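Local coordinates for protein leucyl aminopeptidase (PDB 5NTD) that probably removes leucine and other N-terminal residues from peptides as a manganese-containing M17 aminopeptidase, at residues G[355-360]-G[374-379]; G[400-405]-G[473-478]; G[408-413]-G[440-445]; G[458-463]-G[480-485]. One frame throughout, in Å; residues are numbered along the deposited sequence.

Contact 1: residues G[355-360]-G[374-379]; sequences DIIVMK and GRIVLG. With BCT (bicarbonate ion), chain B.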
loop_
_atom_site.group_PDB
_atom_site.type_symbol
_atom_site.label_atom_id
_atom_site.label_comp_id
_atom_site.label_asym_id
_atom_site.label_seq_id
_atom_site.Cartn_x
_atom_site.Cartn_y
_atom_site.Cartn_z
ATOM N N ASP G 355 -5.271 20.552 14.494
ATOM C CA ASP G 355 -5.301 21.344 15.724
ATOM C C ASP G 355 -4.152 22.365 15.682
ATOM O O ASP G 355 -3.117 22.143 15.067
ATOM C CB ASP G 355 -5.157 20.505 16.984
ATOM C CG ASP G 355 -6.445 19.903 17.452
ATOM O OD1 ASP G 355 -7.532 20.186 16.910
ATOM O OD2 ASP G 355 -6.394 19.082 18.385
ATOM N N ILE G 356 -4.386 23.503 16.326
ATOM C CA ILE G 356 -3.372 24.551 16.438
ATOM C C ILE G 356 -2.996 24.659 17.907
ATOM O O ILE G 356 -3.823 24.910 18.775
ATOM C CB ILE G 356 -3.840 25.883 15.877
ATOM C CG1 ILE G 356 -4.032 25.744 14.374
ATOM C CG2 ILE G 356 -2.818 26.977 16.148
ATOM C CD1 ILE G 356 -4.661 26.940 13.710
ATOM N N ILE G 357 -1.710 24.492 18.159
ATOM C CA ILE G 357 -1.135 24.526 19.521
ATOM C C ILE G 357 -0.512 25.880 19.823
ATOM O O ILE G 357 0.187 26.460 18.994
ATOM C CB ILE G 357 -0.018 23.472 19.661
ATOM C CG1 ILE G 357 -0.622 22.081 19.665
ATOM C CG2 ILE G 357 0.810 23.685 20.928
ATOM C CD1 ILE G 357 0.435 21.001 19.440
ATOM N N VAL G 358 -0.784 26.386 21.014
ATOM C CA VAL G 358 -0.054 27.571 21.515
ATOM C C VAL G 358 1.097 27.067 22.395
ATOM O O VAL G 358 0.893 26.581 23.500
ATOM C CB VAL G 358 -0.935 28.556 22.295
ATOM C CG1 VAL G 358 -0.132 29.821 22.629
ATOM C CG2 VAL G 358 -2.169 28.932 21.490
ATOM N N MET G 359 2.295 27.153 21.845
ATOM C CA MET G 359 3.490 26.638 22.527
ATOM C C MET G 359 3.842 27.563 23.698
ATOM O O MET G 359 3.412 28.705 23.747
ATOM C CB MET G 359 4.683 26.575 21.569
ATOM C CG MET G 359 4.470 25.679 20.334
ATOM S SD MET G 359 4.533 23.926 20.750
ATOM C CE MET G 359 6.306 23.731 20.960
ATOM N N LYS G 360 4.613 27.046 24.631
ATOM C CA LYS G 360 5.123 27.864 25.754
ATOM C C LYS G 360 5.919 29.058 25.273
ATOM O O LYS G 360 5.826 30.138 25.832
ATOM C CB LYS G 360 5.976 27.054 26.696
ATOM C CG LYS G 360 6.434 27.836 27.920
ATOM C CD LYS G 360 5.289 28.243 28.803
ATOM C CE LYS G 360 5.823 29.156 29.918
ATOM N NZ LYS G 360 4.742 29.556 30.857
ATOM N N GLY G 374 7.501 14.568 18.823
ATOM C CA GLY G 374 8.728 14.734 19.574
ATOM C C GLY G 374 9.206 16.151 19.516
ATOM O O GLY G 374 9.565 16.747 20.523
ATOM N N ARG G 375 9.196 16.705 18.325
ATOM C CA ARG G 375 9.686 18.045 18.138
ATOM C C ARG G 375 8.831 19.053 18.892
ATOM O O ARG G 375 9.309 20.096 19.338
ATOM C CB ARG G 375 9.778 18.383 16.647
ATOM C CG ARG G 375 8.440 18.567 15.977
ATOM C CD ARG G 375 8.601 18.538 14.469
ATOM N NE ARG G 375 8.975 17.195 14.007
ATOM C CZ ARG G 375 9.364 16.916 12.773
ATOM N NH1 ARG G 375 9.442 17.882 11.864
ATOM N NH2 ARG G 375 9.708 15.706 12.460
ATOM N N ILE G 376 7.548 18.737 19.013
ATOM C CA ILE G 376 6.597 19.624 19.735
ATOM C C ILE G 376 6.915 19.644 21.232
ATOM O O ILE G 376 7.016 20.660 21.884
ATOM C CB ILE G 376 5.145 19.166 19.518
ATOM C CG1 ILE G 376 4.745 19.437 18.053
ATOM C CG2 ILE G 376 4.213 19.876 20.476
ATOM C CD1 ILE G 376 3.408 18.879 17.661
ATOM N N VAL G 377 7.054 18.473 21.747
ATOM C CA VAL G 377 7.343 18.246 23.151
ATOM C C VAL G 377 8.705 18.905 23.518
ATOM O O VAL G 377 8.864 19.592 24.507
ATOM C CB VAL G 377 7.244 16.713 23.336
ATOM C CG1 VAL G 377 8.417 16.097 24.000
ATOM C CG2 VAL G 377 5.909 16.349 23.948
ATOM N N LEU G 378 9.668 18.727 22.642
ATOM C CA LEU G 378 10.987 19.311 22.812
ATOM C C LEU G 378 10.965 20.820 22.700
ATOM O O LEU G 378 11.782 21.520 23.303
ATOM C CB LEU G 378 11.971 18.723 21.795
ATOM C CG LEU G 378 12.330 17.257 22.019
ATOM C CD1 LEU G 378 13.008 16.682 20.796
ATOM C CD2 LEU G 378 13.231 17.100 23.239
ATOM N N GLY G 379 10.069 21.322 21.878
ATOM C CA GLY G 379 9.914 22.793 21.730
ATOM C C GLY G 379 9.569 23.461 23.063
ATOM O O GLY G 379 10.126 24.485 23.444
HETATM C C BCT B . 8.960 13.915 15.617
HETATM O O1 BCT B . 8.568 13.174 16.678
HETATM O O2 BCT B . 9.017 15.146 15.629
HETATM O O3 BCT B . 9.245 13.345 14.536
#
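M359 and I376 form the tight half of the packing between strand 356-358, an outer strand of a small three-stranded mixed sheet, with the loop residue M359 just after it, and the first turns of helix 374-387 in the M17 catalytic domain. The two side chains cross at about a right angle, M359 SD resting 4.1 Å from I376 CG2. Bends at chi2 (-74°) and chi3 (-75°) then curl the thioether over the helix backbone, where CE lies 3.3 Å from I376 O and 3.8 Å from G379 CA. The methyl of M359 lies directly against the backbone of G379, on the side where this glycine carries no side chain. I357 makes a lighter touch, its CD1 4.1 Å from I376 CD1, and no hydrogen bond spans the segments. The outer side is looser: V358, partly exposed, packs on Y176 of the second subunit, and K360 leads its chain away from the helix to bond R251 O through NZ. At the buried start of the helix a bicarbonate is held, as in related M17 enzymes, where it is thought to assist catalysis. G374 N reaches its O1 at 2.8 Å and R375 NH2 reaches O3. Bicarbonate O2 takes bonds from R375 N and NE and a weak one from NH2; that from NE is nearly straight, 173° at the hydrogen and 2.6 Å from NE to O2.

Contact 2: residues G[400-405]-G[473-478]; sequences ATLTGA and SCAGYF. With BES (2-(3-amino-2-hydroxy-4-phenyl-butyrylamino)-4-methyl-pentanoic acid), chain C.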
loop_
_atom_site.group_PDB
_atom_site.type_symbol
_atom_site.label_atom_id
_atom_site.label_comp_id
_atom_site.label_asym_id
_atom_site.label_seq_id
_atom_site.Cartn_x
_atom_site.Cartn_y
_atom_site.Cartn_z
ATOM N N ALA G 400 17.003 13.040 21.512
ATOM C CA ALA G 400 15.685 12.523 21.094
ATOM C C ALA G 400 15.775 11.449 20.055
ATOM O O ALA G 400 16.569 11.515 19.133
ATOM C CB ALA G 400 14.850 13.659 20.577
ATOM N N THR G 401 14.933 10.458 20.227
ATOM C CA THR G 401 14.716 9.411 19.197
ATOM C C THR G 401 13.744 9.959 18.148
ATOM O O THR G 401 12.573 9.617 18.115
ATOM C CB THR G 401 14.163 8.133 19.821
ATOM O OG1 THR G 401 13.075 8.474 20.695
ATOM C CG2 THR G 401 15.239 7.455 20.626
ATOM N N LEU G 402 14.225 10.875 17.352
ATOM C CA LEU G 402 13.330 11.834 16.723
ATOM C C LEU G 402 12.812 11.465 15.314
ATOM O O LEU G 402 11.658 11.738 15.029
ATOM C CB LEU G 402 13.930 13.253 16.708
ATOM C CG LEU G 402 12.914 14.387 16.516
ATOM C CD1 LEU G 402 11.835 14.381 17.593
ATOM C CD2 LEU G 402 13.617 15.722 16.497
ATOM N N THR G 403 13.668 10.943 14.452
ATOM C CA THR G 403 13.291 10.729 13.059
ATOM C C THR G 403 13.766 9.402 12.529
ATOM O O THR G 403 14.896 8.994 12.787
ATOM C CB THR G 403 13.829 11.833 12.108
ATOM O OG1 THR G 403 15.256 11.777 12.051
ATOM C CG2 THR G 403 13.417 13.230 12.542
ATOM N N GLY G 404 12.935 8.780 11.692
ATOM C CA GLY G 404 13.371 7.677 10.840
ATOM C C GLY G 404 14.457 8.113 9.843
ATOM O O GLY G 404 15.374 7.364 9.519
ATOM N N ALA G 405 14.390 9.353 9.414
ATOM C CA ALA G 405 15.436 9.953 8.571
ATOM C C ALA G 405 16.858 9.815 9.158
ATOM O O ALA G 405 17.824 9.677 8.431
ATOM C CB ALA G 405 15.134 11.440 8.314
ATOM N N SER G 473 17.548 17.426 9.786
ATOM C CA SER G 473 17.864 18.824 9.996
ATOM C C SER G 473 16.616 19.647 10.285
ATOM O O SER G 473 16.567 20.453 11.215
ATOM C CB SER G 473 18.603 19.385 8.798
ATOM O OG SER G 473 19.755 18.608 8.481
ATOM N N CYS G 474 15.610 19.448 9.467
ATOM C CA CYS G 474 14.341 20.199 9.598
ATOM C C CYS G 474 13.664 19.956 10.951
ATOM O O CYS G 474 13.135 20.880 11.550
ATOM C CB CYS G 474 13.366 19.868 8.461
ATOM S SG CYS G 474 13.819 20.663 6.906
ATOM N N ALA G 475 13.703 18.732 11.441
ATOM C CA ALA G 475 13.150 18.445 12.786
ATOM C C ALA G 475 13.913 19.234 13.863
ATOM O O ALA G 475 13.340 19.779 14.795
ATOM C CB ALA G 475 13.176 16.972 13.093
ATOM N N GLY G 476 15.222 19.303 13.691
ATOM C CA GLY G 476 16.075 20.099 14.581
ATOM C C GLY G 476 15.717 21.563 14.491
ATOM O O GLY G 476 15.523 22.242 15.497
ATOM N N TYR G 477 15.569 22.034 13.270
ATOM C CA TYR G 477 15.218 23.447 13.039
ATOM C C TYR G 477 13.961 23.809 13.815
ATOM O O TYR G 477 13.876 24.845 14.448
ATOM C CB TYR G 477 15.037 23.768 11.550
ATOM C CG TYR G 477 14.379 25.112 11.362
ATOM C CD1 TYR G 477 15.112 26.290 11.475
ATOM C CD2 TYR G 477 13.003 25.219 11.163
ATOM C CE1 TYR G 477 14.514 27.532 11.356
ATOM C CE2 TYR G 477 12.394 26.458 11.044
ATOM C CZ TYR G 477 13.156 27.604 11.143
ATOM O OH TYR G 477 12.551 28.829 11.058
ATOM N N PHE G 478 12.951 22.949 13.722
ATOM C CA PHE G 478 11.666 23.188 14.387
ATOM C C PHE G 478 11.899 23.518 15.868
ATOM O O PHE G 478 11.347 24.462 16.425
ATOM C CB PHE G 478 10.725 21.988 14.281
ATOM C CG PHE G 478 9.439 22.175 15.022
ATOM C CD1 PHE G 478 9.361 21.937 16.383
ATOM C CD2 PHE G 478 8.300 22.623 14.363
ATOM C CE1 PHE G 478 8.172 22.131 17.073
ATOM C CE2 PHE G 478 7.105 22.823 15.050
ATOM C CZ PHE G 478 7.036 22.573 16.397
HETATM N N2 BES C . 9.617 8.421 17.559
HETATM C C1 BES C . 9.521 8.519 16.104
HETATM C C6 BES C . 10.892 8.416 15.390
HETATM C C7 BES C . 11.453 7.042 15.151
HETATM C C8 BES C . 12.179 6.388 16.138
HETATM C C12 BES C . 11.307 6.421 13.918
HETATM C C9 BES C . 12.709 5.121 15.912
HETATM C C11 BES C . 11.837 5.141 13.688
HETATM C C10 BES C . 12.532 4.485 14.686
HETATM C C2 BES C . 8.816 9.859 15.805
HETATM O O2 BES C . 7.888 10.294 16.845
HETATM C C3 BES C . 8.020 9.686 14.545
HETATM O O3 BES C . 6.857 9.260 14.735
HETATM N N1 BES C . 8.669 10.066 13.433
HETATM C C4 BES C . 8.143 10.013 12.101
HETATM C C13 BES C . 7.467 11.322 11.707
HETATM C C14 BES C . 6.562 11.231 10.479
HETATM C C15 BES C . 5.596 10.055 10.411
HETATM C C16 BES C . 5.714 12.475 10.388
HETATM C C5 BES C . 9.229 9.768 11.109
HETATM O O1 BES C . 8.986 8.994 10.183
HETATM O O4 BES C . 10.316 10.341 11.226
#
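T403 OG1 is gripped by D495 OD2 and, more weakly, by the backbone N of Q406, which makes T403 the N-cap of helix 404-410, while the methyl on the same beta carbon turns to A475. With chi1 at 66°, OG1 sits between the backbone N and the carbonyl carbon, and CG2 is the branch left to meet A475 CB, at 3.8 Å. L402 supplies the other half of the apolar contact: its CG stands opposite the backbone N (chi1 -160°), and CD2 comes within 3.7 Å of A475 CB. One small methyl of the helix thus touches both loop side chains, and no hydrogen bond passes between the segments. The D495 carboxylate also accepts a bond from L402 N through its other oxygen, OD1, so a single acid fixes both the cap and the backbone beside it. The reverse side of this loop lines the inhibitor site. G404 N donates to bestatin O4 over 3.1 Å with an angle of 158° at the hydrogen, and T401 O lies 3.2 Å from bestatin N2. T401 centres an inverse gamma turn and bonds D312, a manganese ligand, through OG1. The loop therefore leads from the end of strand 395-400 into helix 404-410 with helix 471-480 against its side-chain flank; helix 374-387 adds L378, which touches A400 and L402, and R375, which touches A475.

Contact 3: residues G[408-413]-G[440-445]; sequences IATGRH and FPVLYC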
loop_
_atom_site.group_PDB
_atom_site.type_symbol
_atom_site.label_atom_id
_atom_site.label_comp_id
_atom_site.label_asym_id
_atom_site.label_seq_id
_atom_site.Cartn_x
_atom_site.Cartn_y
_atom_site.Cartn_z
ATOM N N ILE G 408 18.472 6.643 8.092
ATOM C CA ILE G 408 18.778 6.744 6.656
ATOM C C ILE G 408 20.006 7.598 6.416
ATOM O O ILE G 408 20.854 7.283 5.592
ATOM C CB ILE G 408 17.555 7.302 5.879
ATOM C CG1 ILE G 408 16.430 6.232 5.875
ATOM C CG2 ILE G 408 17.934 7.677 4.460
ATOM C CD1 ILE G 408 15.093 6.753 5.427
ATOM N N ALA G 409 20.090 8.664 7.171
ATOM C CA ALA G 409 21.173 9.639 7.003
ATOM C C ALA G 409 22.512 9.195 7.613
ATOM O O ALA G 409 23.529 9.150 6.926
ATOM C CB ALA G 409 20.761 10.998 7.567
ATOM N N THR G 410 22.495 8.947 8.904
ATOM C CA THR G 410 23.736 8.657 9.691
ATOM C C THR G 410 23.850 7.244 10.249
ATOM O O THR G 410 24.882 6.843 10.765
ATOM C CB THR G 410 23.959 9.650 10.844
ATOM O OG1 THR G 410 22.942 9.506 11.835
ATOM C CG2 THR G 410 23.962 11.063 10.335
ATOM N N GLY G 411 22.791 6.473 10.123
ATOM C CA GLY G 411 22.861 5.004 10.373
ATOM C C GLY G 411 22.629 4.560 11.800
ATOM O O GLY G 411 22.253 5.348 12.663
ATOM N N ARG G 412 22.879 3.285 12.036
ATOM C CA ARG G 412 22.487 2.649 13.302
ATOM C C ARG G 412 23.430 2.955 14.466
ATOM O O ARG G 412 23.051 2.811 15.605
ATOM C CB ARG G 412 22.356 1.120 13.123
ATOM C CG ARG G 412 21.416 0.624 12.024
ATOM C CD ARG G 412 20.027 0.877 12.463
ATOM N NE ARG G 412 19.019 0.182 11.674
ATOM C CZ ARG G 412 18.301 -0.856 12.094
ATOM N NH1 ARG G 412 18.456 -1.370 13.318
ATOM N NH2 ARG G 412 17.419 -1.394 11.268
ATOM N N HIS G 413 24.645 3.401 14.162
ATOM C CA HIS G 413 25.693 3.584 15.180
ATOM C C HIS G 413 26.074 5.000 15.464
ATOM O O HIS G 413 26.778 5.262 16.416
ATOM C CB HIS G 413 26.953 2.794 14.832
ATOM C CG HIS G 413 26.669 1.368 14.518
ATOM N ND1 HIS G 413 26.315 0.950 13.254
ATOM C CD2 HIS G 413 26.617 0.273 15.307
ATOM C CE1 HIS G 413 26.082 -0.348 13.273
ATOM N NE2 HIS G 413 26.258 -0.781 14.506
ATOM N N PHE G 440 27.524 11.868 14.150
ATOM C CA PHE G 440 27.901 12.452 12.851
ATOM C C PHE G 440 26.991 13.626 12.536
ATOM O O PHE G 440 25.806 13.595 12.858
ATOM C CB PHE G 440 27.834 11.397 11.752
ATOM C CG PHE G 440 28.511 11.831 10.497
ATOM C CD1 PHE G 440 29.922 11.811 10.413
ATOM C CD2 PHE G 440 27.792 12.381 9.463
ATOM C CE1 PHE G 440 30.567 12.262 9.278
ATOM C CE2 PHE G 440 28.433 12.856 8.336
ATOM C CZ PHE G 440 29.815 12.789 8.227
ATOM N N PRO G 441 27.539 14.711 11.958
ATOM C CA PRO G 441 26.685 15.867 11.715
ATOM C C PRO G 441 25.702 15.704 10.586
ATOM O O PRO G 441 25.959 14.983 9.604
ATOM C CB PRO G 441 27.653 16.980 11.340
ATOM C CG PRO G 441 28.987 16.375 11.243
ATOM C CD PRO G 441 28.906 14.917 11.483
ATOM N N VAL G 442 24.562 16.373 10.755
ATOM C CA VAL G 442 23.636 16.587 9.657
ATOM C C VAL G 442 23.619 18.057 9.293
ATOM O O VAL G 442 23.996 18.901 10.083
ATOM C CB VAL G 442 22.228 16.070 9.905
ATOM C CG1 VAL G 442 22.247 14.568 10.112
ATOM C CG2 VAL G 442 21.584 16.761 11.089
ATOM N N LEU G 443 23.156 18.332 8.075
ATOM C CA LEU G 443 23.158 19.700 7.520
ATOM C C LEU G 443 22.531 20.715 8.480
ATOM O O LEU G 443 21.424 20.534 8.911
ATOM C CB LEU G 443 22.416 19.754 6.192
ATOM C CG LEU G 443 22.257 21.127 5.549
ATOM C CD1 LEU G 443 23.591 21.646 5.064
ATOM C CD2 LEU G 443 21.271 21.031 4.385
ATOM N N TYR G 444 23.290 21.753 8.789
ATOM C CA TYR G 444 22.782 22.960 9.433
ATOM C C TYR G 444 22.673 24.069 8.407
ATOM O O TYR G 444 23.650 24.620 7.942
ATOM C CB TYR G 444 23.685 23.415 10.592
ATOM C CG TYR G 444 23.137 24.605 11.347
ATOM C CD1 TYR G 444 22.164 24.438 12.328
ATOM C CD2 TYR G 444 23.595 25.902 11.091
ATOM C CE1 TYR G 444 21.646 25.503 13.012
ATOM C CE2 TYR G 444 23.066 27.002 11.778
ATOM C CZ TYR G 444 22.100 26.782 12.728
ATOM O OH TYR G 444 21.561 27.824 13.421
ATOM N N CYS G 445 21.443 24.392 8.092
ATOM C CA CYS G 445 21.120 25.423 7.075
ATOM C C CYS G 445 19.696 25.962 7.260
ATOM O O CYS G 445 18.825 25.736 6.426
ATOM C CB CYS G 445 21.318 24.869 5.678
ATOM S SG CYS G 445 21.450 26.191 4.455
#
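T410 CG2 makes every close apolar contact here, meeting F440 and V442 where strand 439-441 and the residue after it pass the end of helix 404-410. V442 CG1 lies 3.9 Å from this methyl, and the two side chains cross at about a right angle. F440 is met at the edge of its ring, near the ring plane, with CD2 4.1 Å from T410 CG2; the same methyl also rests 4.0 Å from F440 O. One face of the F440 ring is covered by its own neighbour, P441 CD, 3.2 Å above the plane and offset toward the rim. The polar interactions run along each segment's own surroundings. T410 OG1, turned between the backbone N and the carbonyl carbon at chi1 67°, bonds H414 O and Q406 NE2; Q406 NE2 also reaches G411 O, just where the positive phi of G411 turns the chain off the helix. F440 and V442 spend backbone bonds on strand 415-419, beside which strand 439-441 runs parallel. R412 forms a salt bridge with D468 of the third subunit, and the H413 ring meets Y448 of that subunit. T410 divides its work: the methyl packs on F440 and V442, the hydroxyl bonds H414 O and Q406 NE2, and van der Waals packing alone joins the two segments directly.

Contact 4: residues G[458-463]-G[480-485]; sequences ADMTNL and TTHLSP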
loop_
_atom_site.group_PDB
_atom_site.type_symbol
_atom_site.label_atom_id
_atom_site.label_comp_id
_atom_site.label_asym_id
_atom_site.label_seq_id
_atom_site.Cartn_x
_atom_site.Cartn_y
_atom_site.Cartn_z
ATOM N N ALA G 458 -1.178 29.452 11.294
ATOM C CA ALA G 458 -0.348 29.458 12.504
ATOM C C ALA G 458 1.011 30.003 12.144
ATOM O O ALA G 458 1.338 30.139 10.969
ATOM C CB ALA G 458 -0.234 28.054 13.086
ATOM N N ASP G 459 1.835 30.232 13.152
ATOM C CA ASP G 459 3.225 30.685 12.907
ATOM C C ASP G 459 4.018 29.659 12.113
ATOM O O ASP G 459 4.785 30.003 11.256
ATOM C CB ASP G 459 3.961 30.994 14.200
ATOM C CG ASP G 459 3.388 32.177 14.919
ATOM O OD1 ASP G 459 3.019 33.160 14.261
ATOM O OD2 ASP G 459 3.279 32.101 16.156
ATOM N N MET G 460 3.779 28.405 12.393
ATOM C CA MET G 460 4.441 27.312 11.677
ATOM C C MET G 460 3.618 26.036 11.717
ATOM O O MET G 460 2.710 25.875 12.540
ATOM C CB MET G 460 5.819 27.034 12.284
ATOM C CG MET G 460 5.749 26.410 13.683
ATOM S SD MET G 460 7.331 26.437 14.558
ATOM C CE MET G 460 7.406 28.157 15.012
ATOM N N THR G 461 3.973 25.103 10.841
ATOM C CA THR G 461 3.498 23.703 10.965
ATOM C C THR G 461 4.517 22.894 11.795
ATOM O O THR G 461 5.584 23.382 12.124
ATOM C CB THR G 461 3.359 23.021 9.604
ATOM O OG1 THR G 461 4.662 22.891 9.021
ATOM C CG2 THR G 461 2.457 23.844 8.669
ATOM N N ASN G 462 4.147 21.678 12.152
ATOM C CA ASN G 462 5.073 20.723 12.757
ATOM C C ASN G 462 5.682 19.708 11.791
ATOM O O ASN G 462 6.322 18.761 12.212
ATOM C CB ASN G 462 4.416 19.980 13.911
ATOM C CG ASN G 462 3.559 18.838 13.460
ATOM O OD1 ASN G 462 2.825 18.932 12.467
ATOM N ND2 ASN G 462 3.587 17.757 14.223
ATOM N N LEU G 463 5.426 19.878 10.509
ATOM C CA LEU G 463 5.915 18.936 9.522
ATOM C C LEU G 463 6.236 19.618 8.230
ATOM O O LEU G 463 5.499 20.439 7.734
ATOM C CB LEU G 463 4.905 17.825 9.262
ATOM C CG LEU G 463 5.412 16.630 8.425
ATOM C CD1 LEU G 463 6.387 15.800 9.229
ATOM C CD2 LEU G 463 4.293 15.733 7.946
ATOM N N THR G 480 14.541 24.616 17.328
ATOM C CA THR G 480 15.253 25.893 17.516
ATOM C C THR G 480 14.319 27.107 17.519
ATOM O O THR G 480 14.584 28.076 18.208
ATOM C CB THR G 480 16.390 26.150 16.508
ATOM O OG1 THR G 480 15.873 26.321 15.194
ATOM C CG2 THR G 480 17.351 24.997 16.526
ATOM N N THR G 481 13.215 27.022 16.785
ATOM C CA THR G 481 12.266 28.143 16.716
ATOM C C THR G 481 11.635 28.430 18.085
ATOM O O THR G 481 11.070 29.493 18.283
ATOM C CB THR G 481 11.124 27.932 15.707
ATOM O OG1 THR G 481 10.246 26.888 16.163
ATOM C CG2 THR G 481 11.674 27.614 14.313
ATOM N N HIS G 482 11.739 27.479 18.992
ATOM C CA HIS G 482 11.177 27.635 20.351
ATOM C C HIS G 482 12.207 27.924 21.458
ATOM O O HIS G 482 11.897 27.935 22.635
ATOM C CB HIS G 482 10.347 26.429 20.680
ATOM C CG HIS G 482 9.276 26.217 19.676
ATOM N ND1 HIS G 482 8.197 27.076 19.544
ATOM C CD2 HIS G 482 9.172 25.318 18.672
ATOM C CE1 HIS G 482 7.450 26.678 18.537
ATOM N NE2 HIS G 482 8.012 25.609 17.995
ATOM N N LEU G 483 13.439 28.174 21.049
ATOM C CA LEU G 483 14.478 28.664 21.974
ATOM C C LEU G 483 14.107 30.075 22.389
ATOM O O LEU G 483 13.613 30.859 21.579
ATOM C CB LEU G 483 15.859 28.691 21.320
ATOM C CG LEU G 483 16.457 27.300 21.045
ATOM C CD1 LEU G 483 17.605 27.371 20.083
ATOM C CD2 LEU G 483 16.877 26.638 22.352
ATOM N N SER G 484 14.302 30.379 23.660
ATOM C CA SER G 484 14.064 31.760 24.153
ATOM C C SER G 484 14.999 32.748 23.476
ATOM O O SER G 484 16.144 32.413 23.219
ATOM C CB SER G 484 14.286 31.841 25.655
ATOM O OG SER G 484 14.100 33.177 26.129
ATOM N N PRO G 485 14.514 33.964 23.177
ATOM C CA PRO G 485 15.403 35.047 22.737
ATOM C C PRO G 485 16.507 35.417 23.758
ATOM O O PRO G 485 17.558 35.892 23.378
ATOM C CB PRO G 485 14.456 36.228 22.574
ATOM C CG PRO G 485 13.107 35.639 22.411
ATOM C CD PRO G 485 13.106 34.380 23.200
#
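M460 buries the most surface in this contact, its thioether meeting T481 and H482 in the loop that follows helix 471-480. It reaches toward T481 tip to tip, M460 CE 3.3 Å and SD 3.4 Å from T481 OG1. The chain is extended at chi2 and bends at chi3 (75°), which puts both SD and CE within touch of T481 and H482. H482 comes from the opposite direction: its NE2 is 3.6 Å from M460 SD, and the sulfur stands 4.5 Å from the centroid of the H482 ring, 60° off the ring normal, an oblique sulfur-aromatic contact. T481 OG1 lies over one face of that ring, 3.0 Å above the plane and toward the rim, so M460 SD has the hydroxyl and the imidazole as neighbours at once. The two loop residues are the central pair of a type I beta turn, T480 to L483, closed by L483 N to T480 O at 3.1 Å; M460 belongs to strand 460-461, which runs parallel to strand 364-366 in the small mixed sheet and exchanges backbone bonds with T364 and E366. The polar ends have partners of their own. T481 OG1 bonds F478 O in the last turn of the helix, and H482 ND1 bonds S361 OG, which should fix the rotation of the ring. Further along the strand segment, T461 OG1 donates to L463 O over 2.9 Å from 45° out of the carbonyl plane; L463 itself is one of the residues touching bestatin.

In the fold
All four contacts lie in the catalytic domain. Contacts 1 and 4 are closest, centres 8 Å apart, and share the small sheet of strands 356-358, 364-366 and 460-461; M359 touches H482, and both contacts border the second subunit. The centre of contact 2 lies about 14 Å from that of contact 1 and about 13 Å from that of contact 4, with F478 packing on R375 and on M460. Contact 3, centred 10 Å from contact 2, shares helix 404-410 with it and faces the third subunit. Along the chain contact 1 comes first, contact 3 is nested inside the loop of contact 2, and contacts 2 and 4 interlock. Contacts 1 and 2 hold residues of the bicarbonate pocket, contacts 2 and 4 of the inhibitor pocket.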